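Local coordinates for Lin0012 protein (Listeria innocua, PDB 3K17), which probably acts as an ATP-dependent phosphomevalonate kinase of the GHMP family in the mevalonate route to isopentenyl diphosphate, at residues Gly170-Tyr175 and Phe349-Val354; Gly13-Ala18 and Thr33-Tyr38; Val24-Thr29 and Thr177-Trp182; Lys256-Ala261 and Ser272-Asn277; Val224-Leu229 and Ser314-Gly319. All coordinates share one frame; numbering follows the deposited sequence.

Contact 1: residues Gly170-Tyr175 and Phe349-Val354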
# COMPACT_ATOMS: atom_id res chain seq x y z
N GLY A 170 -8.66 -37.76 -23.43
CA GLY A 170 -9.93 -38.46 -23.42
C GLY A 170 -9.71 -39.92 -23.07
O GLY A 170 -8.60 -40.33 -22.73
N GLY A 171 -10.78 -40.71 -23.14
CA GLY A 171 -10.68 -42.13 -22.82
C GLY A 171 -10.06 -42.44 -21.47
O GLY A 171 -10.16 -41.66 -20.52
N TRP A 172 -9.42 -43.61 -21.40
CA TRP A 172 -8.76 -44.07 -20.19
C TRP A 172 -7.25 -44.00 -20.40
O TRP A 172 -6.75 -44.40 -21.46
CB TRP A 172 -9.14 -45.53 -19.89
CG TRP A 172 -10.58 -45.74 -19.50
CD1 TRP A 172 -11.68 -45.61 -20.30
CD2 TRP A 172 -11.07 -46.05 -18.19
NE1 TRP A 172 -12.82 -45.82 -19.57
CE2 TRP A 172 -12.48 -46.09 -18.27
CE3 TRP A 172 -10.45 -46.30 -16.96
CZ2 TRP A 172 -13.28 -46.36 -17.16
CZ3 TRP A 172 -11.25 -46.58 -15.85
CH2 TRP A 172 -12.66 -46.60 -15.96
N ILE A 173 -6.52 -43.51 -19.40
CA ILE A 173 -5.07 -43.41 -19.53
C ILE A 173 -4.29 -43.75 -18.27
O ILE A 173 -4.80 -43.71 -17.15
CB ILE A 173 -4.61 -41.98 -19.92
CG1 ILE A 173 -5.01 -40.99 -18.81
CG2 ILE A 173 -5.22 -41.57 -21.25
CD1 ILE A 173 -4.34 -39.62 -18.92
N ALA A 174 -3.03 -44.10 -18.49
CA ALA A 174 -2.09 -44.36 -17.43
C ALA A 174 -1.20 -43.13 -17.59
O ALA A 174 -0.55 -42.95 -18.62
CB ALA A 174 -1.30 -45.62 -17.70
N TYR A 175 -1.21 -42.26 -16.59
CA TYR A 175 -0.41 -41.03 -16.65
C TYR A 175 0.80 -41.10 -15.74
O TYR A 175 0.67 -41.38 -14.54
CB TYR A 175 -1.27 -39.83 -16.23
CG TYR A 175 -0.47 -38.55 -16.15
CD1 TYR A 175 -0.05 -37.89 -17.30
CD2 TYR A 175 -0.11 -38.01 -14.91
CE1 TYR A 175 0.71 -36.73 -17.23
CE2 TYR A 175 0.66 -36.84 -14.83
CZ TYR A 175 1.07 -36.21 -16.00
OH TYR A 175 1.83 -35.06 -15.93
N PHE A 349 -22.51 -42.58 -16.38
CA PHE A 349 -21.21 -42.51 -17.02
C PHE A 349 -20.96 -43.34 -18.27
O PHE A 349 -21.49 -44.43 -18.45
CB PHE A 349 -20.14 -42.90 -15.98
CG PHE A 349 -18.76 -43.14 -16.56
CD1 PHE A 349 -17.80 -42.13 -16.55
CD2 PHE A 349 -18.43 -44.37 -17.12
CE1 PHE A 349 -16.53 -42.34 -17.09
CE2 PHE A 349 -17.15 -44.60 -17.66
CZ PHE A 349 -16.21 -43.58 -17.65
N HIS A 350 -20.13 -42.77 -19.14
CA HIS A 350 -19.61 -43.43 -20.33
C HIS A 350 -18.38 -42.60 -20.67
O HIS A 350 -18.36 -41.38 -20.46
CB HIS A 350 -20.63 -43.61 -21.50
CG HIS A 350 -21.23 -42.36 -22.05
ND1 HIS A 350 -22.43 -41.86 -21.60
CD2 HIS A 350 -20.85 -41.56 -23.07
CE1 HIS A 350 -22.77 -40.81 -22.33
NE2 HIS A 350 -21.83 -40.61 -23.23
N THR A 351 -17.32 -43.27 -21.09
CA THR A 351 -16.05 -42.62 -21.38
C THR A 351 -16.13 -41.33 -22.18
O THR A 351 -16.72 -41.29 -23.25
CB THR A 351 -15.10 -43.59 -22.09
OG1 THR A 351 -15.11 -44.85 -21.40
CG2 THR A 351 -13.68 -43.05 -22.09
N GLY A 352 -15.52 -40.26 -21.66
CA GLY A 352 -15.53 -38.99 -22.36
C GLY A 352 -14.51 -38.93 -23.49
O GLY A 352 -13.46 -39.57 -23.43
N ARG A 353 -14.83 -38.17 -24.54
CA ARG A 353 -13.93 -38.01 -25.68
C ARG A 353 -13.94 -36.56 -26.15
O ARG A 353 -15.00 -35.93 -26.20
CB ARG A 353 -14.37 -38.89 -26.85
CG ARG A 353 -14.67 -40.34 -26.52
CD ARG A 353 -13.42 -41.13 -26.18
NE ARG A 353 -13.70 -42.56 -26.20
CZ ARG A 353 -12.82 -43.51 -25.90
NH1 ARG A 353 -11.59 -43.17 -25.55
NH2 ARG A 353 -13.16 -44.79 -25.96
N VAL A 354 -12.77 -36.05 -26.52
CA VAL A 354 -12.66 -34.69 -27.02
C VAL A 354 -13.38 -34.61 -28.37
O VAL A 354 -13.21 -35.48 -29.23
CB VAL A 354 -11.18 -34.29 -27.21
CG1 VAL A 354 -11.09 -32.91 -27.87
CG2 VAL A 354 -10.47 -34.28 -25.85
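Trp172 reaches across to Thr351 and Phe349 with one flank of its indole. The side chain leaves the strand with CG anti to the carbonyl carbon (chi1 -68°), and beyond CB the first atom to meet the other segment is CD1, 3.7 Å from Thr351 CG2. Next along the ring, NE1 donates to Thr351 OG1 over 3.1 Å; the oxygen lies at the indole edge, close to its plane, although the bond is bent, 146° at the hydrogen. Thr351 OG1 is also bonded to Glu210, so two groups hold it. Further along the same edge, on the six-membered ring, CZ2 comes within 4.1 Å of Phe349 CZ, the two rings meeting at a slant, and both rings stack edge-to-face with Phe215.

Closer to the backbone, Gly171 N donates to Gly352 O at 2.9 Å. Gly171 CA lies 3.2 Å from Thr351 CG2. It is also 3.1 Å from Arg353 NH1, an approach that a residue without a side chain permits. Gly170, with positive phi, is the first residue beyond the preceding helix and leads into the strand. The arrangement is a loop-to-strand junction of the GHMP kinase fold, in which the segment ahead of the C-terminal strand 355-357 lies against the start of strand 172-176.

Contact 2: residues Gly13-Ala18 and Thr33-Tyr38; sequences GKLYVA and TAVNRY
Gly13 O is held from the neighbouring strand by two groups: Val35 N donates to it over 2.8 Å, from above the carbonyl plane, and Ala34 CA makes a CH...O contact at 3.1 Å. On the other side of the same residue, Gly13 N donates to Arg37 O at 2.9 Å. The partner chain turns a corner at Asn36, so Gly13 binds the strand before that corner with its oxygen and the one after it with its nitrogen. Further along, Leu15 and Thr33 form an antiparallel hydrogen-bonded pair, with Leu15 N to Thr33 O at 3.0 Å and Thr33 N to Leu15 O at 3.1 Å.

Leu15, Thr33 and Val35 project to the same face. Leu15 CD1 approaches Val35 CG1 to 3.5 Å, the two side chains crossing at about a right angle, while Val17 CG2 meets Thr33 CG2 at 4.0 Å. The hydroxyl of Thr33, anti to its own backbone N (chi1 179°), donates to Ala34 O of the next residue, 3.0 Å away. At the end of the segment Val17 and Ala18 both face Ile31 in a classic beta bulge. All the hydrogen bonds between the two segments are thus backbone to backbone; the side chains of Leu15, Val17 and Val35 add apolar contacts, and Leu15 and Val17 pack on Ile323 of strand 321-326.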
# COMPACT_ATOMS: atom_id res chain seq x y z
N GLY A 13 -14.56 -33.94 -18.72
CA GLY A 13 -14.07 -33.79 -17.37
C GLY A 13 -13.22 -35.01 -17.06
O GLY A 13 -13.12 -35.91 -17.90
N LYS A 14 -12.63 -35.07 -15.87
CA LYS A 14 -11.77 -36.19 -15.52
C LYS A 14 -12.05 -36.75 -14.14
O LYS A 14 -12.60 -36.07 -13.28
CB LYS A 14 -10.30 -35.75 -15.57
CG LYS A 14 -9.93 -34.74 -14.46
CD LYS A 14 -9.38 -35.43 -13.19
CE LYS A 14 -9.55 -34.57 -11.94
NZ LYS A 14 -10.98 -34.61 -11.45
N LEU A 15 -11.62 -37.99 -13.94
CA LEU A 15 -11.77 -38.67 -12.67
C LEU A 15 -10.56 -39.56 -12.44
O LEU A 15 -10.25 -40.42 -13.27
CB LEU A 15 -13.03 -39.54 -12.66
CG LEU A 15 -14.36 -38.83 -12.37
CD1 LEU A 15 -15.51 -39.81 -12.53
CD2 LEU A 15 -14.32 -38.26 -10.95
N TYR A 16 -9.86 -39.34 -11.33
CA TYR A 16 -8.73 -40.18 -10.99
C TYR A 16 -9.34 -41.52 -10.62
O TYR A 16 -10.41 -41.57 -9.99
CB TYR A 16 -7.97 -39.62 -9.79
CG TYR A 16 -6.87 -38.66 -10.17
CD1 TYR A 16 -5.62 -39.13 -10.56
CD2 TYR A 16 -7.09 -37.28 -10.19
CE1 TYR A 16 -4.61 -38.26 -10.96
CE2 TYR A 16 -6.09 -36.40 -10.58
CZ TYR A 16 -4.85 -36.90 -10.97
OH TYR A 16 -3.86 -36.05 -11.38
N VAL A 17 -8.69 -42.61 -11.00
CA VAL A 17 -9.19 -43.94 -10.70
C VAL A 17 -8.29 -44.61 -9.66
O VAL A 17 -8.77 -45.35 -8.81
CB VAL A 17 -9.27 -44.82 -11.96
CG1 VAL A 17 -9.72 -46.23 -11.59
CG2 VAL A 17 -10.24 -44.21 -12.96
N ALA A 18 -7.00 -44.33 -9.74
CA ALA A 18 -6.02 -44.89 -8.82
C ALA A 18 -4.70 -44.11 -8.88
O ALA A 18 -4.39 -43.49 -9.89
CB ALA A 18 -5.76 -46.36 -9.18
N THR A 33 -9.79 -41.58 -16.10
CA THR A 33 -10.73 -41.71 -17.19
C THR A 33 -11.40 -40.37 -17.38
O THR A 33 -11.65 -39.65 -16.41
CB THR A 33 -11.82 -42.78 -16.93
OG1 THR A 33 -12.71 -42.81 -18.06
CG2 THR A 33 -12.64 -42.44 -15.69
N ALA A 34 -11.66 -40.01 -18.63
CA ALA A 34 -12.36 -38.77 -18.92
C ALA A 34 -13.84 -39.15 -18.77
O ALA A 34 -14.19 -40.33 -18.87
CB ALA A 34 -12.06 -38.32 -20.34
N VAL A 35 -14.70 -38.17 -18.52
CA VAL A 35 -16.12 -38.46 -18.35
C VAL A 35 -16.99 -37.77 -19.40
O VAL A 35 -16.57 -36.80 -20.04
CB VAL A 35 -16.62 -38.05 -16.93
CG1 VAL A 35 -15.72 -38.65 -15.86
CG2 VAL A 35 -16.65 -36.54 -16.80
N ASN A 36 -18.20 -38.28 -19.56
CA ASN A 36 -19.16 -37.76 -20.52
C ASN A 36 -19.85 -36.46 -20.09
O ASN A 36 -21.05 -36.28 -20.28
CB ASN A 36 -20.21 -38.85 -20.80
CG ASN A 36 -20.90 -39.33 -19.54
OD1 ASN A 36 -20.25 -39.64 -18.54
ND2 ASN A 36 -22.22 -39.41 -19.58
N ARG A 37 -19.08 -35.54 -19.50
CA ARG A 37 -19.58 -34.23 -19.07
C ARG A 37 -18.50 -33.28 -19.54
O ARG A 37 -17.32 -33.48 -19.28
CB ARG A 37 -19.77 -34.21 -17.55
CG ARG A 37 -20.90 -35.17 -17.14
CD ARG A 37 -20.97 -35.48 -15.65
NE ARG A 37 -21.85 -36.63 -15.45
CZ ARG A 37 -23.17 -36.60 -15.55
NH1 ARG A 37 -23.81 -35.47 -15.82
NH2 ARG A 37 -23.86 -37.73 -15.44
N TYR A 38 -18.92 -32.23 -20.25
CA TYR A 38 -17.98 -31.34 -20.88
C TYR A 38 -17.99 -29.85 -20.59
O TYR A 38 -18.96 -29.26 -20.11
CB TYR A 38 -18.14 -31.48 -22.40
CG TYR A 38 -18.00 -32.90 -22.91
CD1 TYR A 38 -16.79 -33.35 -23.44
CD2 TYR A 38 -19.06 -33.81 -22.79
CE1 TYR A 38 -16.63 -34.66 -23.84
CE2 TYR A 38 -18.90 -35.14 -23.19
CZ TYR A 38 -17.68 -35.55 -23.71
OH TYR A 38 -17.48 -36.85 -24.11

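Contact 3: residues Val24-Thr29 and Thr177-Trp182; sequences VESGHT and TFDQEW
Ser26 and Gly27 sit in a type II beta turn, Glu25 to His28, that docks against Thr177 and the N-terminus of helix 180-187. Two backbone bonds bracket Thr177: its N donates to His28 O at 2.9 Å, and its O receives Gly27 N at 2.7 Å. Beside them Ser26 OG, anti to its own carbonyl carbon (chi1 -59°), accepts from Gln180 N over 3.0 Å, so a hydroxyl of the turn takes up an amide in the first turn of the helix. The Gln180 side chain bends at chi2 and reaches back, and its NE2 donates to Val24 O at 3.3 Å, almost straight at 175° and on a lone pair in the carbonyl plane. The same NE2 also bonds Gly159 O, so the amide bridges two loops.

A second shell fixes these groups. Asp179 is the N-cap of the helix, its OD1 accepting from Trp182 N, while Thr177 OG1 is tied to Val23 O. Glu25 turns outward to Lys237, in a salt bridge, and to Tyr244, which link the turn to the helices 226-239 and 241-264. Positive phi at Gly27 suits the third position of such a turn. The turn is braced from within by the imidazole of His28, whose ND1 donates to Ser26 O at 3.0 Å, with Glu25 CB lying 3.3 Å above one face of the ring.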
# COMPACT_ATOMS: atom_id res chain seq x y z
N VAL A 24 1.66 -36.94 -7.59
CA VAL A 24 2.29 -35.63 -7.62
C VAL A 24 3.80 -35.80 -7.69
O VAL A 24 4.52 -34.93 -8.17
CB VAL A 24 1.93 -34.76 -6.38
CG1 VAL A 24 0.42 -34.69 -6.21
CG2 VAL A 24 2.58 -35.34 -5.13
N GLU A 25 4.29 -36.95 -7.23
CA GLU A 25 5.72 -37.24 -7.26
C GLU A 25 6.15 -37.55 -8.69
O GLU A 25 5.46 -38.27 -9.42
CB GLU A 25 6.06 -38.44 -6.36
CG GLU A 25 5.71 -38.25 -4.88
CD GLU A 25 6.36 -37.02 -4.27
OE1 GLU A 25 7.42 -36.59 -4.76
OE2 GLU A 25 5.81 -36.50 -3.28
N SER A 26 7.30 -37.00 -9.09
CA SER A 26 7.82 -37.20 -10.43
C SER A 26 7.94 -38.69 -10.76
O SER A 26 8.25 -39.50 -9.90
CB SER A 26 9.19 -36.54 -10.57
OG SER A 26 9.11 -35.14 -10.31
N GLY A 27 7.69 -39.04 -12.02
CA GLY A 27 7.81 -40.42 -12.43
C GLY A 27 6.78 -41.38 -11.87
O GLY A 27 6.80 -42.57 -12.19
N HIS A 28 5.87 -40.90 -11.02
CA HIS A 28 4.85 -41.78 -10.48
C HIS A 28 3.66 -41.84 -11.43
O HIS A 28 3.42 -40.91 -12.21
CB HIS A 28 4.43 -41.32 -9.08
CG HIS A 28 5.42 -41.69 -8.02
ND1 HIS A 28 6.71 -41.21 -8.00
CD2 HIS A 28 5.30 -42.50 -6.94
CE1 HIS A 28 7.35 -41.70 -6.95
NE2 HIS A 28 6.52 -42.49 -6.30
N THR A 29 2.91 -42.94 -11.35
CA THR A 29 1.80 -43.13 -12.27
C THR A 29 0.40 -43.23 -11.66
O THR A 29 0.21 -43.78 -10.57
CB THR A 29 2.04 -44.40 -13.13
OG1 THR A 29 3.34 -44.32 -13.73
CG2 THR A 29 1.00 -44.52 -14.22
N THR A 177 3.74 -38.85 -14.29
CA THR A 177 4.20 -37.49 -14.05
C THR A 177 5.61 -37.17 -14.52
O THR A 177 6.55 -37.90 -14.23
CB THR A 177 4.08 -37.15 -12.55
OG1 THR A 177 2.79 -37.56 -12.07
CG2 THR A 177 4.27 -35.65 -12.31
N PHE A 178 5.74 -36.05 -15.23
CA PHE A 178 7.02 -35.60 -15.74
C PHE A 178 7.89 -35.14 -14.57
O PHE A 178 7.40 -35.02 -13.44
CB PHE A 178 6.81 -34.44 -16.72
CG PHE A 178 6.04 -33.28 -16.14
CD1 PHE A 178 6.66 -32.35 -15.31
CD2 PHE A 178 4.69 -33.12 -16.42
CE1 PHE A 178 5.95 -31.27 -14.78
CE2 PHE A 178 3.96 -32.04 -15.89
CZ PHE A 178 4.59 -31.12 -15.07
N ASP A 179 9.16 -34.89 -14.83
CA ASP A 179 10.09 -34.45 -13.79
C ASP A 179 9.77 -33.01 -13.41
O ASP A 179 10.21 -32.07 -14.06
CB ASP A 179 11.53 -34.55 -14.29
CG ASP A 179 12.54 -34.40 -13.18
OD1 ASP A 179 12.29 -33.60 -12.25
OD2 ASP A 179 13.59 -35.07 -13.23
N GLN A 180 9.00 -32.87 -12.33
CA GLN A 180 8.55 -31.57 -11.82
C GLN A 180 9.66 -30.55 -11.58
O GLN A 180 9.58 -29.41 -12.04
CB GLN A 180 7.78 -31.79 -10.52
CG GLN A 180 6.52 -32.63 -10.67
CD GLN A 180 5.26 -31.78 -10.72
OE1 GLN A 180 5.19 -30.80 -11.45
NE2 GLN A 180 4.25 -32.17 -9.94
N GLU A 181 10.68 -30.97 -10.84
CA GLU A 181 11.80 -30.11 -10.51
C GLU A 181 12.54 -29.70 -11.78
O GLU A 181 13.00 -28.56 -11.92
CB GLU A 181 12.75 -30.84 -9.56
CG GLU A 181 13.49 -29.94 -8.60
CD GLU A 181 14.45 -30.70 -7.72
OE1 GLU A 181 15.37 -31.35 -8.26
OE2 GLU A 181 14.28 -30.64 -6.48
N TRP A 182 12.65 -30.63 -12.72
CA TRP A 182 13.33 -30.39 -13.99
C TRP A 182 12.63 -29.24 -14.71
O TRP A 182 13.27 -28.35 -15.25
CB TRP A 182 13.28 -31.65 -14.84
CG TRP A 182 14.00 -31.57 -16.14
CD1 TRP A 182 15.31 -31.86 -16.38
CD2 TRP A 182 13.44 -31.20 -17.41
NE1 TRP A 182 15.60 -31.70 -17.72
CE2 TRP A 182 14.47 -31.29 -18.37
CE3 TRP A 182 12.16 -30.80 -17.83
CZ2 TRP A 182 14.26 -31.01 -19.72
CZ3 TRP A 182 11.95 -30.51 -19.17
CH2 TRP A 182 13.00 -30.62 -20.10

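Contact 4: residues Lys256-Ala261 and Ser272-Asn277; sequences KQIIQA and SSIKEN
Ile258 and Ser273 mark the closest backbone approach of two antiparallel helices, their CA atoms 5.8 Å apart where the local axes, 9.6 Å from each other, run at 154°. The small side chain of Ser273 is consistent with this close approach: its CB lies 4.1 Å from Ile258 CB. Its hydroxyl, anti to the carbonyl carbon (chi1 -61°), stays close to its own helix and bonds Leu269 O, one turn back. That buried oxygen is therefore satisfied, and across the contact it lies 3.7 Å from Gln257 CB and 3.8 Å from Ile258 N.

To one side of this close point the packing is hydrocarbon. Ile258 CG1 stands anti to the backbone N (chi1 -164°), and the chain continues to CD1, which touches Ile274 CD1 at 3.8 Å, methyl against methyl. Around this pair Ile258 also rests on Ala18 of strand 7-18, and Ile274 on Ala310 and Lys312 of strand 310-313.

To the other side the interface turns polar. The chains of Gln257 and Glu276 cross at about a right angle, and the carboxylate of Glu276 has a salt bridge to Arg250 on the first helix, a link that runs between the two helices. The whole is a helical hairpin formed by helices 241-264 and 267-288, lying beside the sheets in the C-terminal part of this GHMP kinase.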
# COMPACT_ATOMS: atom_id res chain seq x y z
N LYS A 256 1.41 -50.87 -10.54
CA LYS A 256 1.96 -51.88 -11.45
C LYS A 256 0.90 -52.96 -11.67
O LYS A 256 0.65 -53.37 -12.81
CB LYS A 256 3.22 -52.49 -10.83
CG LYS A 256 3.99 -53.41 -11.76
CD LYS A 256 5.35 -53.78 -11.17
CE LYS A 256 6.23 -52.54 -10.97
NZ LYS A 256 6.49 -51.82 -12.25
N GLN A 257 0.26 -53.39 -10.58
CA GLN A 257 -0.78 -54.41 -10.64
C GLN A 257 -1.99 -53.97 -11.46
O GLN A 257 -2.43 -54.67 -12.38
CB GLN A 257 -1.26 -54.75 -9.23
CG GLN A 257 -0.31 -55.60 -8.41
CD GLN A 257 -0.72 -55.67 -6.95
OE1 GLN A 257 -1.89 -55.85 -6.62
NE2 GLN A 257 0.26 -55.53 -6.05
N ILE A 258 -2.52 -52.80 -11.13
CA ILE A 258 -3.69 -52.30 -11.84
C ILE A 258 -3.40 -52.11 -13.33
O ILE A 258 -4.26 -52.37 -14.17
CB ILE A 258 -4.20 -50.98 -11.18
CG1 ILE A 258 -5.63 -50.69 -11.66
CG2 ILE A 258 -3.28 -49.82 -11.51
CD1 ILE A 258 -6.35 -49.65 -10.81
N ILE A 259 -2.19 -51.68 -13.67
CA ILE A 259 -1.85 -51.51 -15.08
C ILE A 259 -1.88 -52.89 -15.75
O ILE A 259 -2.33 -53.04 -16.88
CB ILE A 259 -0.45 -50.86 -15.27
CG1 ILE A 259 -0.53 -49.36 -14.92
CG2 ILE A 259 0.02 -51.02 -16.71
CD1 ILE A 259 0.77 -48.63 -15.06
N GLN A 260 -1.39 -53.90 -15.03
CA GLN A 260 -1.39 -55.27 -15.52
C GLN A 260 -2.85 -55.67 -15.75
O GLN A 260 -3.21 -56.20 -16.80
CB GLN A 260 -0.77 -56.20 -14.49
CG GLN A 260 -0.72 -57.68 -14.88
CD GLN A 260 -0.20 -58.54 -13.75
OE1 GLN A 260 0.81 -58.23 -13.14
NE2 GLN A 260 -0.90 -59.64 -13.47
N ALA A 261 -3.69 -55.39 -14.75
CA ALA A 261 -5.11 -55.71 -14.83
C ALA A 261 -5.76 -55.12 -16.07
O ALA A 261 -6.60 -55.76 -16.71
CB ALA A 261 -5.83 -55.21 -13.58
N SER A 272 -9.25 -56.18 -6.54
CA SER A 272 -8.33 -56.23 -5.41
C SER A 272 -7.39 -55.03 -5.39
O SER A 272 -7.04 -54.54 -4.32
CB SER A 272 -7.53 -57.54 -5.44
OG SER A 272 -6.94 -57.75 -6.72
N SER A 273 -6.98 -54.55 -6.56
CA SER A 273 -6.09 -53.39 -6.63
C SER A 273 -6.79 -52.14 -6.11
O SER A 273 -6.19 -51.33 -5.38
CB SER A 273 -5.63 -53.15 -8.07
OG SER A 273 -4.91 -54.25 -8.57
N ILE A 274 -8.05 -51.97 -6.48
CA ILE A 274 -8.82 -50.82 -6.03
C ILE A 274 -8.98 -50.87 -4.51
O ILE A 274 -8.81 -49.86 -3.82
CB ILE A 274 -10.20 -50.78 -6.72
CG1 ILE A 274 -10.02 -50.51 -8.22
CG2 ILE A 274 -11.07 -49.71 -6.09
CD1 ILE A 274 -9.36 -49.18 -8.54
N LYS A 275 -9.29 -52.05 -3.98
CA LYS A 275 -9.46 -52.21 -2.54
C LYS A 275 -8.18 -51.82 -1.83
O LYS A 275 -8.21 -51.12 -0.81
CB LYS A 275 -9.81 -53.66 -2.18
CG LYS A 275 -11.08 -54.19 -2.81
CD LYS A 275 -11.41 -55.57 -2.22
CE LYS A 275 -12.32 -56.37 -3.13
NZ LYS A 275 -13.58 -55.66 -3.41
N GLU A 276 -7.05 -52.27 -2.36
CA GLU A 276 -5.76 -51.95 -1.76
C GLU A 276 -5.45 -50.46 -1.86
O GLU A 276 -4.97 -49.86 -0.90
CB GLU A 276 -4.63 -52.75 -2.44
CG GLU A 276 -4.76 -54.26 -2.30
CD GLU A 276 -3.52 -54.98 -2.79
OE1 GLU A 276 -2.45 -54.76 -2.20
OE2 GLU A 276 -3.61 -55.75 -3.77
N ASN A 277 -5.73 -49.87 -3.02
CA ASN A 277 -5.48 -48.44 -3.19
C ASN A 277 -6.31 -47.70 -2.15
O ASN A 277 -5.83 -46.80 -1.48
CB ASN A 277 -5.86 -47.96 -4.59
CG ASN A 277 -5.17 -46.66 -4.98
OD1 ASN A 277 -4.71 -45.91 -4.12
ND2 ASN A 277 -5.12 -46.38 -6.28

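Contact 5: residues Val224-Leu229 and Ser314-Gly319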
# COMPACT_ATOMS: atom_id res chain seq x y z
N VAL A 224 -14.93 -29.76 -2.29
CA VAL A 224 -13.67 -29.88 -1.58
C VAL A 224 -12.73 -28.72 -1.83
O VAL A 224 -12.48 -28.35 -2.98
CB VAL A 224 -12.94 -31.18 -1.95
CG1 VAL A 224 -11.59 -31.23 -1.25
CG2 VAL A 224 -13.78 -32.38 -1.57
N SER A 225 -12.22 -28.16 -0.75
CA SER A 225 -11.26 -27.07 -0.83
C SER A 225 -9.92 -27.80 -0.86
O SER A 225 -9.23 -27.90 0.16
CB SER A 225 -11.36 -26.18 0.41
OG SER A 225 -11.25 -26.94 1.60
N THR A 226 -9.59 -28.33 -2.03
CA THR A 226 -8.36 -29.09 -2.24
C THR A 226 -7.15 -28.55 -1.49
O THR A 226 -6.44 -29.30 -0.82
CB THR A 226 -8.00 -29.15 -3.73
OG1 THR A 226 -9.11 -29.69 -4.46
CG2 THR A 226 -6.78 -30.03 -3.96
N GLY A 227 -6.92 -27.25 -1.62
CA GLY A 227 -5.79 -26.62 -0.97
C GLY A 227 -5.50 -27.17 0.41
O GLY A 227 -4.40 -27.67 0.67
N LYS A 228 -6.49 -27.09 1.29
CA LYS A 228 -6.34 -27.57 2.66
C LYS A 228 -5.79 -29.00 2.74
O LYS A 228 -4.86 -29.26 3.49
CB LYS A 228 -7.69 -27.51 3.37
CG LYS A 228 -7.57 -27.40 4.88
CD LYS A 228 -8.89 -27.72 5.57
CE LYS A 228 -9.20 -29.21 5.45
NZ LYS A 228 -10.48 -29.57 6.12
N LEU A 229 -6.36 -29.91 1.95
CA LEU A 229 -5.91 -31.30 1.95
C LEU A 229 -4.51 -31.49 1.39
O LEU A 229 -3.69 -32.19 1.98
CB LEU A 229 -6.90 -32.18 1.18
CG LEU A 229 -8.19 -32.55 1.91
CD1 LEU A 229 -9.02 -31.30 2.15
CD2 LEU A 229 -8.97 -33.56 1.09
N SER A 314 -12.34 -40.53 -5.50
CA SER A 314 -11.65 -40.19 -6.73
C SER A 314 -11.04 -38.80 -6.59
O SER A 314 -11.74 -37.80 -6.44
CB SER A 314 -12.62 -40.21 -7.92
OG SER A 314 -11.97 -39.71 -9.08
N GLY A 315 -9.71 -38.75 -6.64
CA GLY A 315 -9.03 -37.48 -6.51
C GLY A 315 -8.53 -37.23 -5.10
O GLY A 315 -7.97 -38.11 -4.44
N SER A 316 -8.76 -36.01 -4.63
CA SER A 316 -8.32 -35.60 -3.31
C SER A 316 -9.12 -36.23 -2.18
O SER A 316 -8.64 -36.31 -1.05
CB SER A 316 -8.42 -34.08 -3.18
OG SER A 316 -9.78 -33.68 -3.17
N GLY A 317 -10.33 -36.69 -2.47
CA GLY A 317 -11.15 -37.25 -1.41
C GLY A 317 -11.65 -36.06 -0.60
O GLY A 317 -11.56 -34.93 -1.06
N GLY A 318 -12.16 -36.30 0.60
CA GLY A 318 -12.65 -35.21 1.42
C GLY A 318 -14.01 -34.74 0.93
O GLY A 318 -14.65 -33.88 1.54
N GLY A 319 -14.46 -35.32 -0.18
CA GLY A 319 -15.73 -34.95 -0.78
C GLY A 319 -15.68 -35.28 -2.26
O GLY A 319 -15.07 -36.27 -2.66
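Val224 and Leu229 press their methyl groups against the flat peptide groups of the glycine-rich segment Ser314-Gly319. Val224 CG2 lies over one face of the peptide joining Gly318 and Gly319, 3.4 Å from Gly318 C and 3.3 Å from Gly319 N. It is also only 3.3 Å from Gly319 CA, a tight contact at a residue that has no side chain to stand in the way. The carbonyl of Gly317 is met from both sides of its plane: Leu229 CD2 stands above Gly317 O on one side at 3.6 Å, and Val224 CG2 comes in obliquely from the opposite side at 3.4 Å. Leu229 CD2 touches Ser316 O as well, 3.5 Å away.

Ser316 contributes its hydroxyl. Placed between the backbone N and the carbonyl carbon (chi1 69°), OG donates to Gly317 O at 3.0 Å, closing the segment on itself, and it also lies against Val224 CG1. No hydrogen bond crosses the contact, so it rests on hydrocarbon against backbone.

The run of glycines with unusual backbone angles is consistent with the glycine-rich third motif of GHMP kinases. It links strands 310-313 and 321-326, with Glu20 and Tyr21 bonding to Gly315 N and Ser316 O. The other segment leads into helix 226-239, which also lies close to a second subunit through Lys228.

How the contacts relate
Contacts 2 and 4 are buried, contacts 1 and 5 partly so, and contact 3 lies at the surface. Contacts 1 and 2 work on the same sheet, since strands 172-176 and 29-35 are neighbours, and they touch through Gly171 O and Ala34 N. Contact 4 is a helix pair, yet Ile258 reaches Ala18 and Ile274 comes near Val17 O at the end of the strand used by contact 2, and contact 5 meets that strand through Tyr16 O and Ser314 OG. Backbone hydrogen bonds dominate contact 2, contact 3 divides its bonds between backbone and side chains, contact 1 mixes them with aromatic packing, and contacts 4 and 5 rest chiefly on van der Waals contact.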